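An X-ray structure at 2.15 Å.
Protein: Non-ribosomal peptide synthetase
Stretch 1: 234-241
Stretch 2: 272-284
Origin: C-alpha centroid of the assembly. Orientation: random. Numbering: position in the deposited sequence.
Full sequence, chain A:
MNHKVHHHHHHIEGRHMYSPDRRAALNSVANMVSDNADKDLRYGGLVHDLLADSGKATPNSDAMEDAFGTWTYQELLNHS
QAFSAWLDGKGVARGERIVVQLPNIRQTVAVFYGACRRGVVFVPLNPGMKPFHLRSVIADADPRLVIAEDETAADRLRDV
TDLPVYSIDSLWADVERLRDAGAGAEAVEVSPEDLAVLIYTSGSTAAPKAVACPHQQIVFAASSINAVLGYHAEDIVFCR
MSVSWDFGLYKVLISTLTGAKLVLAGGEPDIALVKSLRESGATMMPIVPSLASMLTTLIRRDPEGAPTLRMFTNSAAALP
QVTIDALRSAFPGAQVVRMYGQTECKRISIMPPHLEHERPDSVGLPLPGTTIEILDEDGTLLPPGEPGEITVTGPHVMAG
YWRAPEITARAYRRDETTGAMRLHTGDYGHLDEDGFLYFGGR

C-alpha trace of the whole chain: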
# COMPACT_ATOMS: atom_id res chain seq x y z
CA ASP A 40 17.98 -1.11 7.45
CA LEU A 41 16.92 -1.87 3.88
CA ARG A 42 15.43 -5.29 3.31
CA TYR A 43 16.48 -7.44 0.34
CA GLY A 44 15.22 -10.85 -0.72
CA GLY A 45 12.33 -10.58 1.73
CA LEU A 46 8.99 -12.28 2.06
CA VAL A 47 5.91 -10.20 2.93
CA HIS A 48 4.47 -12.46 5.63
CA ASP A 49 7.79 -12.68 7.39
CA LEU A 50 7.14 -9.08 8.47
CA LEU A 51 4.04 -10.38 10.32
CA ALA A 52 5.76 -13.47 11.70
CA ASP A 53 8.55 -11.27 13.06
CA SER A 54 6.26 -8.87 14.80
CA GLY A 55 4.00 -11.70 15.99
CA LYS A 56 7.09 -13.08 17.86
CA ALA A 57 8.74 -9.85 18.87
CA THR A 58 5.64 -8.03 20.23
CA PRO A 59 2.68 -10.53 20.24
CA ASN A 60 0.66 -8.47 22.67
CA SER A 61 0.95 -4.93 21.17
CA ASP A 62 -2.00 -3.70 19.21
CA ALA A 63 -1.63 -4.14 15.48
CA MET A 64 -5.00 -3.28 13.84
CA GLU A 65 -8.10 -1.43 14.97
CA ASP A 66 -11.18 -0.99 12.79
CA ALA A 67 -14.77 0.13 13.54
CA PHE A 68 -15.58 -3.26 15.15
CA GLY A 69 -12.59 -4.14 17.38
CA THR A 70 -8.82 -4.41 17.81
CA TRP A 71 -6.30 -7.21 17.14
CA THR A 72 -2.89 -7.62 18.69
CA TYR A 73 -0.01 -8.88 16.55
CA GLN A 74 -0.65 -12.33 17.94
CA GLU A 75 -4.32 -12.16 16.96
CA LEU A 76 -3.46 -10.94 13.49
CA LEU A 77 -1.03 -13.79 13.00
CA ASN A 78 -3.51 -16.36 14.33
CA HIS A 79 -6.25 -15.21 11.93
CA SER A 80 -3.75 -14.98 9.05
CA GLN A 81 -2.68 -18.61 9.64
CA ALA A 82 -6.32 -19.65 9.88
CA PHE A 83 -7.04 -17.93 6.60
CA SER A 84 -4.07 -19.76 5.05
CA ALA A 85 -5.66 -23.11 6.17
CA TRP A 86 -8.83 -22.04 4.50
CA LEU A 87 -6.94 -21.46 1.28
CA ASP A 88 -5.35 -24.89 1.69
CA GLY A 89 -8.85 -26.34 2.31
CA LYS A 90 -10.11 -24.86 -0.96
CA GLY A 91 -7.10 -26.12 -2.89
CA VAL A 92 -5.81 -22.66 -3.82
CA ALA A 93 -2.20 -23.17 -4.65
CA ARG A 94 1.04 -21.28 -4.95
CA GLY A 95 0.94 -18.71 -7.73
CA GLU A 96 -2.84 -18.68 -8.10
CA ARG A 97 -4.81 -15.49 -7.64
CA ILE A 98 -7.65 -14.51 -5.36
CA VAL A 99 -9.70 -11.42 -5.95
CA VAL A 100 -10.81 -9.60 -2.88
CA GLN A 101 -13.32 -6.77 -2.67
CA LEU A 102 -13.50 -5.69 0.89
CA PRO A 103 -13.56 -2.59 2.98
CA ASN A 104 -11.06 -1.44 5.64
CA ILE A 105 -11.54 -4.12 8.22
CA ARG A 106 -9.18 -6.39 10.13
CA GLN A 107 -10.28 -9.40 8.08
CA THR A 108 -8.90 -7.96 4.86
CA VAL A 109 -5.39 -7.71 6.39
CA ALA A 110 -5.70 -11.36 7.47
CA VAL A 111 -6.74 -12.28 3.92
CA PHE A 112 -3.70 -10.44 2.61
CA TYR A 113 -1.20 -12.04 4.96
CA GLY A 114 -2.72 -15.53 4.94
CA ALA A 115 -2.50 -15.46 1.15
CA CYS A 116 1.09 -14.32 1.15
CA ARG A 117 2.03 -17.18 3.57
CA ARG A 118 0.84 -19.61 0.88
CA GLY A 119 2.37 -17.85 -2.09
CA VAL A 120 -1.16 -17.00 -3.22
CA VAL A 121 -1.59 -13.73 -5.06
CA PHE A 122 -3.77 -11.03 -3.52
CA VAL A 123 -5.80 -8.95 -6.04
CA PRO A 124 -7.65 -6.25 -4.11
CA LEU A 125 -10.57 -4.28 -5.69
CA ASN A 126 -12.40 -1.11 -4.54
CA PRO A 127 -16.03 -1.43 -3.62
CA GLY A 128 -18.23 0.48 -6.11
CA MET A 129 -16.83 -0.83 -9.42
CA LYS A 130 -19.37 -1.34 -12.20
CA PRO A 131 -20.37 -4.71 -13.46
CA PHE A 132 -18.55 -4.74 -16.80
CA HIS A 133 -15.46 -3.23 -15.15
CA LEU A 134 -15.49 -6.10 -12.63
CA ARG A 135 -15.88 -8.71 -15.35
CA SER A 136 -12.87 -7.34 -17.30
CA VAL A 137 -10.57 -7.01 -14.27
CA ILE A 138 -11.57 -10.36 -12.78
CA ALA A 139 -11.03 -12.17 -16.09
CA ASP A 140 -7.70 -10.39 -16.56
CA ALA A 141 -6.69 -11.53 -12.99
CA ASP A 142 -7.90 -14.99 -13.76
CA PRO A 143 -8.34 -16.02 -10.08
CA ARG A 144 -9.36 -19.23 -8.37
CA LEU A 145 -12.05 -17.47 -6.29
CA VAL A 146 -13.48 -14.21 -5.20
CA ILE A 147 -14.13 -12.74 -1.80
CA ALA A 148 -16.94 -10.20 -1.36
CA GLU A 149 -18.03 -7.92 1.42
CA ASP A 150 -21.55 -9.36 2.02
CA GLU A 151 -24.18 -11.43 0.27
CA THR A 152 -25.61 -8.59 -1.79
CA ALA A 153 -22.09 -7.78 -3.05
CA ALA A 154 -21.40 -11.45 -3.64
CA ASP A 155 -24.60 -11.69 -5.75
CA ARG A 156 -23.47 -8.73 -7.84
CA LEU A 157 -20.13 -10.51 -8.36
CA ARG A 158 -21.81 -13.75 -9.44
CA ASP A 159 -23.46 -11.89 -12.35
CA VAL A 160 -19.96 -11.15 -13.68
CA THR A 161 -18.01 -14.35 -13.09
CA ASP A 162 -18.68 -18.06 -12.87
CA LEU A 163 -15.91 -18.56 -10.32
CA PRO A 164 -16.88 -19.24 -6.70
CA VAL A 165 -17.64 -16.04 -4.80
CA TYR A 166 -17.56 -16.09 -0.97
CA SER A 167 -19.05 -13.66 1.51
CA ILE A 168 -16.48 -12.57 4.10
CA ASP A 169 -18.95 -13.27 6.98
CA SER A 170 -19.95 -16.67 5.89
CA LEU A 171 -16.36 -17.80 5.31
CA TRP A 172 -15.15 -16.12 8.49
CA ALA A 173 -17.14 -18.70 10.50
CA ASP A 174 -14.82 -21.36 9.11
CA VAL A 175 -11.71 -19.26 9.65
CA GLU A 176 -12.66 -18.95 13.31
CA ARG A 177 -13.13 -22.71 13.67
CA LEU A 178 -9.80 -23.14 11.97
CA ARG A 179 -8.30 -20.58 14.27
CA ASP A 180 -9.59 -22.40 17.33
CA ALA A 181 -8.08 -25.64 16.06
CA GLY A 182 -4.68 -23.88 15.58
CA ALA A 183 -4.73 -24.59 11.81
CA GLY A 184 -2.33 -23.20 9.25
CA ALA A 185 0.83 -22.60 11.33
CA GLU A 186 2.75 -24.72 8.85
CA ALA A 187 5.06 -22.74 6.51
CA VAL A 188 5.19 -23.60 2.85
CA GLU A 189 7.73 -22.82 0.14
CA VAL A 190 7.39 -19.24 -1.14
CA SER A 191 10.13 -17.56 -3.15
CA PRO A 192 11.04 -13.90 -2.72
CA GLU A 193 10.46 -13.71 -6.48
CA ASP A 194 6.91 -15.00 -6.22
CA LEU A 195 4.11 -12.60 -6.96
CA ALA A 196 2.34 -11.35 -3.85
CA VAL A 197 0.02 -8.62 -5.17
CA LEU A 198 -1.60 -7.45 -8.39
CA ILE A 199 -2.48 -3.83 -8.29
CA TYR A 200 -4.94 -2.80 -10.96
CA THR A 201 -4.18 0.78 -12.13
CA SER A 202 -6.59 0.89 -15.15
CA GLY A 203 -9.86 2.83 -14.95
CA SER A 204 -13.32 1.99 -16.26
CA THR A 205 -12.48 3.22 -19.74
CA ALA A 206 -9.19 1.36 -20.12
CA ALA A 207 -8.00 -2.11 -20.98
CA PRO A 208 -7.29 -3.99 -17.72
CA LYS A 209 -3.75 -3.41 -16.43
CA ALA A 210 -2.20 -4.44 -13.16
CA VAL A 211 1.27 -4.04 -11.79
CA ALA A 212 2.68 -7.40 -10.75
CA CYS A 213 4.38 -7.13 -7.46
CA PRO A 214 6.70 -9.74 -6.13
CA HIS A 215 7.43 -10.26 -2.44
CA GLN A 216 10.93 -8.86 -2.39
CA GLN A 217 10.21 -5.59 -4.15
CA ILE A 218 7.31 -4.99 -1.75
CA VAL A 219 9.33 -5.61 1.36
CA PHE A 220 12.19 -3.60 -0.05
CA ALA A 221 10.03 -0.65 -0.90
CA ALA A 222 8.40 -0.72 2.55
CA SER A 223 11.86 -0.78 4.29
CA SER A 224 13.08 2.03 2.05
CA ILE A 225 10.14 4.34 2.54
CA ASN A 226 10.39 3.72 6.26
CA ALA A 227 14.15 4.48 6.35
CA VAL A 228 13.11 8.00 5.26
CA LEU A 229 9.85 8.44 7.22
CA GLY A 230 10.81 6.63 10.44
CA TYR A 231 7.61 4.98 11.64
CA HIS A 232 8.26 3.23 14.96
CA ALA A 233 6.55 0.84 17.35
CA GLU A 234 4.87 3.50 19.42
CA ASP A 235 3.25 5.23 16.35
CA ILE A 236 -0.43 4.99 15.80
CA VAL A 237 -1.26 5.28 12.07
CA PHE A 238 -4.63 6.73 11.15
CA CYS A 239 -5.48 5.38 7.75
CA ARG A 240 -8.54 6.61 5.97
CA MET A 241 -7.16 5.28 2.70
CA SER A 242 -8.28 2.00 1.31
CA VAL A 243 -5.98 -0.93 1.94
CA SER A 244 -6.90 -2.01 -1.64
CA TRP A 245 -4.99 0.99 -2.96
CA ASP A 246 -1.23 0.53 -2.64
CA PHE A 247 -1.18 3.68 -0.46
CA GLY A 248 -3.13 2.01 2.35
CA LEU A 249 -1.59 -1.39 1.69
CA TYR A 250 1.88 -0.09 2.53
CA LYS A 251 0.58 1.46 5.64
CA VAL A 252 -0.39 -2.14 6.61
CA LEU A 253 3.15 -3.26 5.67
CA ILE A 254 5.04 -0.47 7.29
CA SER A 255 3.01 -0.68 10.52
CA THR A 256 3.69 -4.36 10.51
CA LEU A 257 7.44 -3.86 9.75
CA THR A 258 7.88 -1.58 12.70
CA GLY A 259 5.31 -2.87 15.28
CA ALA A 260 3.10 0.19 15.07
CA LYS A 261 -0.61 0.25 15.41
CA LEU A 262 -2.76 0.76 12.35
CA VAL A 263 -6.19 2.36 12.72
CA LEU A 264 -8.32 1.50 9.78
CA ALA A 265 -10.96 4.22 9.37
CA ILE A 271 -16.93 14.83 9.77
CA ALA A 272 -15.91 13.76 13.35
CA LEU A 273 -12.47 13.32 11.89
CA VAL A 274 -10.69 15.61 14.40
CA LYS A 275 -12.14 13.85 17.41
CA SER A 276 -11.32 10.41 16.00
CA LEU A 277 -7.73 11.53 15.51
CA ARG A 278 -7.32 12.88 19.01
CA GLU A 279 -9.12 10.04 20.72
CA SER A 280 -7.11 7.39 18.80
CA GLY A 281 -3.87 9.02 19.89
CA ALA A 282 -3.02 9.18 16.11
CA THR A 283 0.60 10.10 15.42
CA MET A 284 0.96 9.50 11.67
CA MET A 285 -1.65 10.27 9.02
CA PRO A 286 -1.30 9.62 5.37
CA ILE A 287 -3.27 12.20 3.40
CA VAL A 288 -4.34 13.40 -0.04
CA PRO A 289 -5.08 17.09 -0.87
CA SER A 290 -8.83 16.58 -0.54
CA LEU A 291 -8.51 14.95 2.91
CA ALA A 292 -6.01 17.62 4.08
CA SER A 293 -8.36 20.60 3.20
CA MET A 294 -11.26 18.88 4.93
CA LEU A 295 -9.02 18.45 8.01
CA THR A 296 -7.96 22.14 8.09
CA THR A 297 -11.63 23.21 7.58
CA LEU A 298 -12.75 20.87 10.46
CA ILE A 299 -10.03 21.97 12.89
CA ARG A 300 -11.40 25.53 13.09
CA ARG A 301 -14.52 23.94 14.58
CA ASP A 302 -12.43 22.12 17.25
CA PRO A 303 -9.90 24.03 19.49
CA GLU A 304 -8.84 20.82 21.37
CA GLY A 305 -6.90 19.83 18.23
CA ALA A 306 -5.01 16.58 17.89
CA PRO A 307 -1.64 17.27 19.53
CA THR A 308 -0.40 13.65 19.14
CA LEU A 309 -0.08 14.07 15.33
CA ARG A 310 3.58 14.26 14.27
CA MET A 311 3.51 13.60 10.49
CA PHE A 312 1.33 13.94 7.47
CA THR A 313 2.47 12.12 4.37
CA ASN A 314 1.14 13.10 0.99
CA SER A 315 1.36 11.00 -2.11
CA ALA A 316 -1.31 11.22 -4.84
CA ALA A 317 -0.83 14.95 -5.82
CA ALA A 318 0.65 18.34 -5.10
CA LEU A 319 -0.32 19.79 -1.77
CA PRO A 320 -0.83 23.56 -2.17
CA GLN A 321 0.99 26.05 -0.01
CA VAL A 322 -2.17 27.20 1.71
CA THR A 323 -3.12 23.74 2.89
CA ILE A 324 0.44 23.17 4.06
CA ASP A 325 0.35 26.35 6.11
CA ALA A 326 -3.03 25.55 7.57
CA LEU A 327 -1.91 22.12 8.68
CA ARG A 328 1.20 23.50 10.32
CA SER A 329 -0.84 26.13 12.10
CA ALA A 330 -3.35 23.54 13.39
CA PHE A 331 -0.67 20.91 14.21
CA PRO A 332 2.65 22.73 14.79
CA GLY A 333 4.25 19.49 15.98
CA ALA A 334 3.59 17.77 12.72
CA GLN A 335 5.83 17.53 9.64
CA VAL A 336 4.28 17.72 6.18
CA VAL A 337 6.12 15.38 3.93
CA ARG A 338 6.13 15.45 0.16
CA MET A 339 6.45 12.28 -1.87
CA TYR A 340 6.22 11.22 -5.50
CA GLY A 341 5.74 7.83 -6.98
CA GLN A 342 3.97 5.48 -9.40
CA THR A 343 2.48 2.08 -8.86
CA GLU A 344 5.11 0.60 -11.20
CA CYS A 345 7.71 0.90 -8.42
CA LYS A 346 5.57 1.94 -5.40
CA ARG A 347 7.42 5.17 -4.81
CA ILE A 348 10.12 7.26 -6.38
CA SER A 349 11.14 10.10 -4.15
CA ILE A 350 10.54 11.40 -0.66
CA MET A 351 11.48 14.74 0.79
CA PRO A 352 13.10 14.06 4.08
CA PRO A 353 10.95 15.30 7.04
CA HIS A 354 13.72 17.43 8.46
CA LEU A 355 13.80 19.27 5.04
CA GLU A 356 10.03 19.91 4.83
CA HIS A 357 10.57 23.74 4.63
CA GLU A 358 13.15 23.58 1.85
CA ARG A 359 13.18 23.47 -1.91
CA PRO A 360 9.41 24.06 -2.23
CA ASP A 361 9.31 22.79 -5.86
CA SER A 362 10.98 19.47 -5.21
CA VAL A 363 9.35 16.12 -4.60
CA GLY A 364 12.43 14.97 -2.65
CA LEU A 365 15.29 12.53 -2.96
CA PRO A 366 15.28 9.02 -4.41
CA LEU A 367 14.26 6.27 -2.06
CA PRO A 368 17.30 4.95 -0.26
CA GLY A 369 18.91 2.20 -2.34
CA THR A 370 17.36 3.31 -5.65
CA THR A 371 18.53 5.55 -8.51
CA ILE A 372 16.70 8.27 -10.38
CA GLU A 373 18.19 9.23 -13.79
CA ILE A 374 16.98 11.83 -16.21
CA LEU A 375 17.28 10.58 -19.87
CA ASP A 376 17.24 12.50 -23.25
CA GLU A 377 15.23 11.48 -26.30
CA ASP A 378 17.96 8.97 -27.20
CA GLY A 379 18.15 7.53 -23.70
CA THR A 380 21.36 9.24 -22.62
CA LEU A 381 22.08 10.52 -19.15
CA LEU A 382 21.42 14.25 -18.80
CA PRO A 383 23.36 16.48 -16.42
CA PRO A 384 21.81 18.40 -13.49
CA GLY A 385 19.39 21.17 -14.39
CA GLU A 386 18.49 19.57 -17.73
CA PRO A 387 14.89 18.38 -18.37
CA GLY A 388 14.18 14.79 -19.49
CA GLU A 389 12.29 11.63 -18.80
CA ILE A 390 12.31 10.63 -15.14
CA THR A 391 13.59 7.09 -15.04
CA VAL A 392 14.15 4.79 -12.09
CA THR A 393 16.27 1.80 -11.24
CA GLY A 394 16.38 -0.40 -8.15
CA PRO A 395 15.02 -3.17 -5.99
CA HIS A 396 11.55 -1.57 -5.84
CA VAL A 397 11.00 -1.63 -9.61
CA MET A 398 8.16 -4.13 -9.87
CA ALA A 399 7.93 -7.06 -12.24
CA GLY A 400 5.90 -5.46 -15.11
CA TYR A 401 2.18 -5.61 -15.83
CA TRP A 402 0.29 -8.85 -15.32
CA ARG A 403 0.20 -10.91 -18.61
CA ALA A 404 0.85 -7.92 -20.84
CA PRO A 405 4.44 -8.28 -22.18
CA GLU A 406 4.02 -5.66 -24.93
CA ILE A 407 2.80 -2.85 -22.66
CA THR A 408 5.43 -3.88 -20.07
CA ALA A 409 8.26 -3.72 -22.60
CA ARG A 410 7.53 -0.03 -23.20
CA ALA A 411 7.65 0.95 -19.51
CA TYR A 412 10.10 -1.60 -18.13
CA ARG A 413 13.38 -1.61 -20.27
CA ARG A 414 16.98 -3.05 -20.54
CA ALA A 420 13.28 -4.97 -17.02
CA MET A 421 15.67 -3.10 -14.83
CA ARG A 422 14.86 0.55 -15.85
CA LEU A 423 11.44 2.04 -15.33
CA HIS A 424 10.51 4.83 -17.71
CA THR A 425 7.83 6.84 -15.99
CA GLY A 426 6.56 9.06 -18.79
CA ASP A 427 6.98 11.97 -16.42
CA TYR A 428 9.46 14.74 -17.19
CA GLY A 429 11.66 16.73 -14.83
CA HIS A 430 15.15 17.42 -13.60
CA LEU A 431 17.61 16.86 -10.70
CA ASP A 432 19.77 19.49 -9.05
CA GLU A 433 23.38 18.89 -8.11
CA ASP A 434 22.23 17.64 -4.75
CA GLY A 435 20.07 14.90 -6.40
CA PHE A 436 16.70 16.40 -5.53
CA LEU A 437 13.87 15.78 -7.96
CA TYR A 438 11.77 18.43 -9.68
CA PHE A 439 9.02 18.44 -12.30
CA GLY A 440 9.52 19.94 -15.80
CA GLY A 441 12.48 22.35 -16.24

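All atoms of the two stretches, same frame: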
# COMPACT_ATOMS: atom_id res chain seq x y z
N GLU A 234 5.83 2.73 18.70
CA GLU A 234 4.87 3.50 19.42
C GLU A 234 3.99 4.41 18.52
O GLU A 234 3.22 5.15 19.04
CB GLU A 234 5.60 4.30 20.50
CG GLU A 234 6.10 3.34 21.62
CD GLU A 234 6.83 4.00 22.78
OE1 GLU A 234 7.86 4.70 22.55
OE2 GLU A 234 6.40 3.79 23.95
N ASP A 235 4.13 4.40 17.18
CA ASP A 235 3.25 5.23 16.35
C ASP A 235 1.87 4.61 16.25
O ASP A 235 1.68 3.46 16.46
CB ASP A 235 3.81 5.48 14.97
CG ASP A 235 4.87 6.56 14.96
OD1 ASP A 235 4.61 7.66 15.50
OD2 ASP A 235 5.98 6.32 14.38
N ILE A 236 0.90 5.44 16.02
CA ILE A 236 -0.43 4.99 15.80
C ILE A 236 -0.78 5.64 14.46
O ILE A 236 -0.81 6.86 14.38
CB ILE A 236 -1.33 5.46 16.92
CG1 ILE A 236 -0.93 4.73 18.22
CG2 ILE A 236 -2.79 5.22 16.54
CD1 ILE A 236 -1.74 5.02 19.50
N VAL A 237 -1.07 4.83 13.44
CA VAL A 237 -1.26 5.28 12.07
C VAL A 237 -2.75 5.33 11.75
O VAL A 237 -3.44 4.29 11.75
CB VAL A 237 -0.55 4.34 11.08
CG1 VAL A 237 -0.57 4.87 9.65
CG2 VAL A 237 0.91 4.13 11.54
N PHE A 238 -3.24 6.53 11.47
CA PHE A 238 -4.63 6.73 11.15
C PHE A 238 -4.80 6.70 9.63
O PHE A 238 -4.43 7.64 8.93
CB PHE A 238 -5.14 8.04 11.74
CG PHE A 238 -6.66 8.17 11.71
CD1 PHE A 238 -7.32 8.59 10.58
CD2 PHE A 238 -7.42 7.82 12.85
CE1 PHE A 238 -8.71 8.68 10.56
CE2 PHE A 238 -8.80 7.94 12.83
CZ PHE A 238 -9.46 8.35 11.69
N CYS A 239 -5.40 5.63 9.14
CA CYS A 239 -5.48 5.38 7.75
C CYS A 239 -6.92 5.35 7.28
O CYS A 239 -7.70 4.41 7.56
CB CYS A 239 -4.80 4.05 7.41
SG CYS A 239 -4.66 3.83 5.65
N ARG A 240 -7.24 6.40 6.54
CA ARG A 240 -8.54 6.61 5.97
C ARG A 240 -8.53 6.10 4.52
O ARG A 240 -9.57 5.89 3.88
CB ARG A 240 -8.82 8.11 6.11
CG ARG A 240 -10.18 8.61 5.73
CD ARG A 240 -11.22 8.67 6.86
NE ARG A 240 -11.96 9.92 6.68
CZ ARG A 240 -12.75 10.17 5.63
NH1 ARG A 240 -12.98 9.22 4.71
NH2 ARG A 240 -13.33 11.35 5.50
N MET A 241 -7.34 5.81 4.03
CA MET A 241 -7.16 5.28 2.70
C MET A 241 -7.46 3.82 2.67
O MET A 241 -7.19 3.10 3.64
CB MET A 241 -5.71 5.43 2.21
CG MET A 241 -5.46 6.68 1.38
SD MET A 241 -5.36 8.19 2.34
CE MET A 241 -4.47 7.50 3.73
N ALA A 272 -16.50 13.82 11.98
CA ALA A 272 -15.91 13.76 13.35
C ALA A 272 -14.42 13.40 13.30
O ALA A 272 -13.80 12.99 14.29
CB ALA A 272 -16.66 12.78 14.21
N LEU A 273 -13.85 13.57 12.12
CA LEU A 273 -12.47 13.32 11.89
C LEU A 273 -11.52 13.79 13.00
O LEU A 273 -10.68 13.02 13.43
CB LEU A 273 -12.08 13.96 10.58
CG LEU A 273 -10.71 13.54 10.08
CD1 LEU A 273 -10.62 12.02 9.95
CD2 LEU A 273 -10.44 14.23 8.76
N VAL A 274 -11.66 15.05 13.45
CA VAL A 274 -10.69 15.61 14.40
C VAL A 274 -10.71 14.90 15.77
O VAL A 274 -9.67 14.64 16.38
CB VAL A 274 -10.90 17.11 14.64
CG1 VAL A 274 -9.88 17.64 15.65
CG2 VAL A 274 -10.79 17.89 13.33
N LYS A 275 -11.91 14.60 16.21
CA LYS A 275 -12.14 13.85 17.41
C LYS A 275 -11.53 12.44 17.30
O LYS A 275 -10.72 12.02 18.13
CB LYS A 275 -13.64 13.76 17.66
CG LYS A 275 -14.04 13.24 19.03
CD LYS A 275 -15.53 12.95 19.05
CE LYS A 275 -16.02 12.77 20.46
NZ LYS A 275 -17.48 12.46 20.48
N SER A 276 -11.91 11.72 16.25
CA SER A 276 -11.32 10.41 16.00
C SER A 276 -9.79 10.44 16.10
O SER A 276 -9.17 9.57 16.71
CB SER A 276 -11.75 9.89 14.63
OG SER A 276 -13.02 10.42 14.28
N LEU A 277 -9.17 11.45 15.49
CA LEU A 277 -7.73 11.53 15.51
C LEU A 277 -7.20 11.65 16.91
O LEU A 277 -6.29 10.91 17.28
CB LEU A 277 -7.24 12.71 14.69
CG LEU A 277 -7.48 12.45 13.19
CD1 LEU A 277 -7.36 13.75 12.37
CD2 LEU A 277 -6.42 11.49 12.70
N ARG A 278 -7.75 12.60 17.64
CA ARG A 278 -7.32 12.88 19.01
C ARG A 278 -7.55 11.69 19.92
O ARG A 278 -6.65 11.25 20.66
CB ARG A 278 -8.02 14.14 19.56
CG ARG A 278 -7.77 14.43 21.06
CD ARG A 278 -8.70 15.49 21.65
NE ARG A 278 -9.11 16.42 20.60
CZ ARG A 278 -10.37 16.63 20.19
NH1 ARG A 278 -11.41 16.02 20.77
NH2 ARG A 278 -10.57 17.49 19.20
N GLU A 279 -8.76 11.15 19.87
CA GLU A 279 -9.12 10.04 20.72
C GLU A 279 -8.37 8.76 20.39
O GLU A 279 -8.24 7.91 21.25
CB GLU A 279 -10.65 9.83 20.70
CG GLU A 279 -11.37 10.99 21.38
CD GLU A 279 -12.87 10.77 21.56
OE1 GLU A 279 -13.36 9.69 21.17
OE2 GLU A 279 -13.55 11.69 22.11
N SER A 280 -7.90 8.59 19.15
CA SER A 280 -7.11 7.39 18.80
C SER A 280 -5.66 7.61 19.21
O SER A 280 -4.87 6.70 19.24
CB SER A 280 -7.25 7.11 17.30
OG SER A 280 -6.71 8.18 16.53
N GLY A 281 -5.27 8.82 19.54
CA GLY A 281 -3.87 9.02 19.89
C GLY A 281 -3.05 9.06 18.58
O GLY A 281 -1.84 8.92 18.62
N ALA A 282 -3.70 9.26 17.44
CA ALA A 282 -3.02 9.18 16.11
C ALA A 282 -1.72 9.99 16.10
O ALA A 282 -1.74 11.14 16.44
CB ALA A 282 -3.94 9.71 15.02
N THR A 283 -0.64 9.40 15.62
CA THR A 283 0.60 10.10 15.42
C THR A 283 0.97 10.31 13.97
O THR A 283 1.63 11.31 13.66
CB THR A 283 1.75 9.39 16.13
OG1 THR A 283 1.89 8.07 15.60
CG2 THR A 283 1.46 9.29 17.66
N MET A 284 0.61 9.40 13.09
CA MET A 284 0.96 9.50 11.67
C MET A 284 -0.30 9.39 10.85
O MET A 284 -1.15 8.59 11.17
CB MET A 284 1.86 8.35 11.25
CG MET A 284 3.04 8.08 12.18
SD MET A 284 4.41 9.19 11.89
CE MET A 284 5.15 8.55 10.41

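A strand packed against a helix often needs one large side chain to fill the gap between them, and here that residue is Phe238. Its strand, 236-239, runs nearly antiparallel to helix 273-280, with the axes 9.8 Å apart at closest approach. Phe238 points toward the helix in the t rotamer and is buried there. Leu277 CD2 sits over one ring face, 3.8 Å from the centroid, in a CH-pi contact; Leu273 CD1 lies 3.9 Å from Phe238 CE1, and Ala282 CB, small enough to fit near the backbone, 3.9 Å from Phe238 CB. Val237, the strand's next residue back, points away.

Beyond this core the helix ends in a Schellman motif. Gly281 takes a positive phi, where a CB would jam against the preceding carbonyl O, and the chain turns back to the strand. A single beta bridge follows, pairing Val237 with Met284: Phe238 N donates to Met284 O (2.9 Å), while Ile236 O accepts from both Thr283 N (2.8 Å) and Met284 N (3.2 Å).

At the polar edge, Thr283 contributes its hydroxyl as well. Thr283 OG1 accepts from Ile236 N (2.8 Å) and donates to Asp235 OD1 (2.8 Å), so one short side chain serves both backbone and carboxylate.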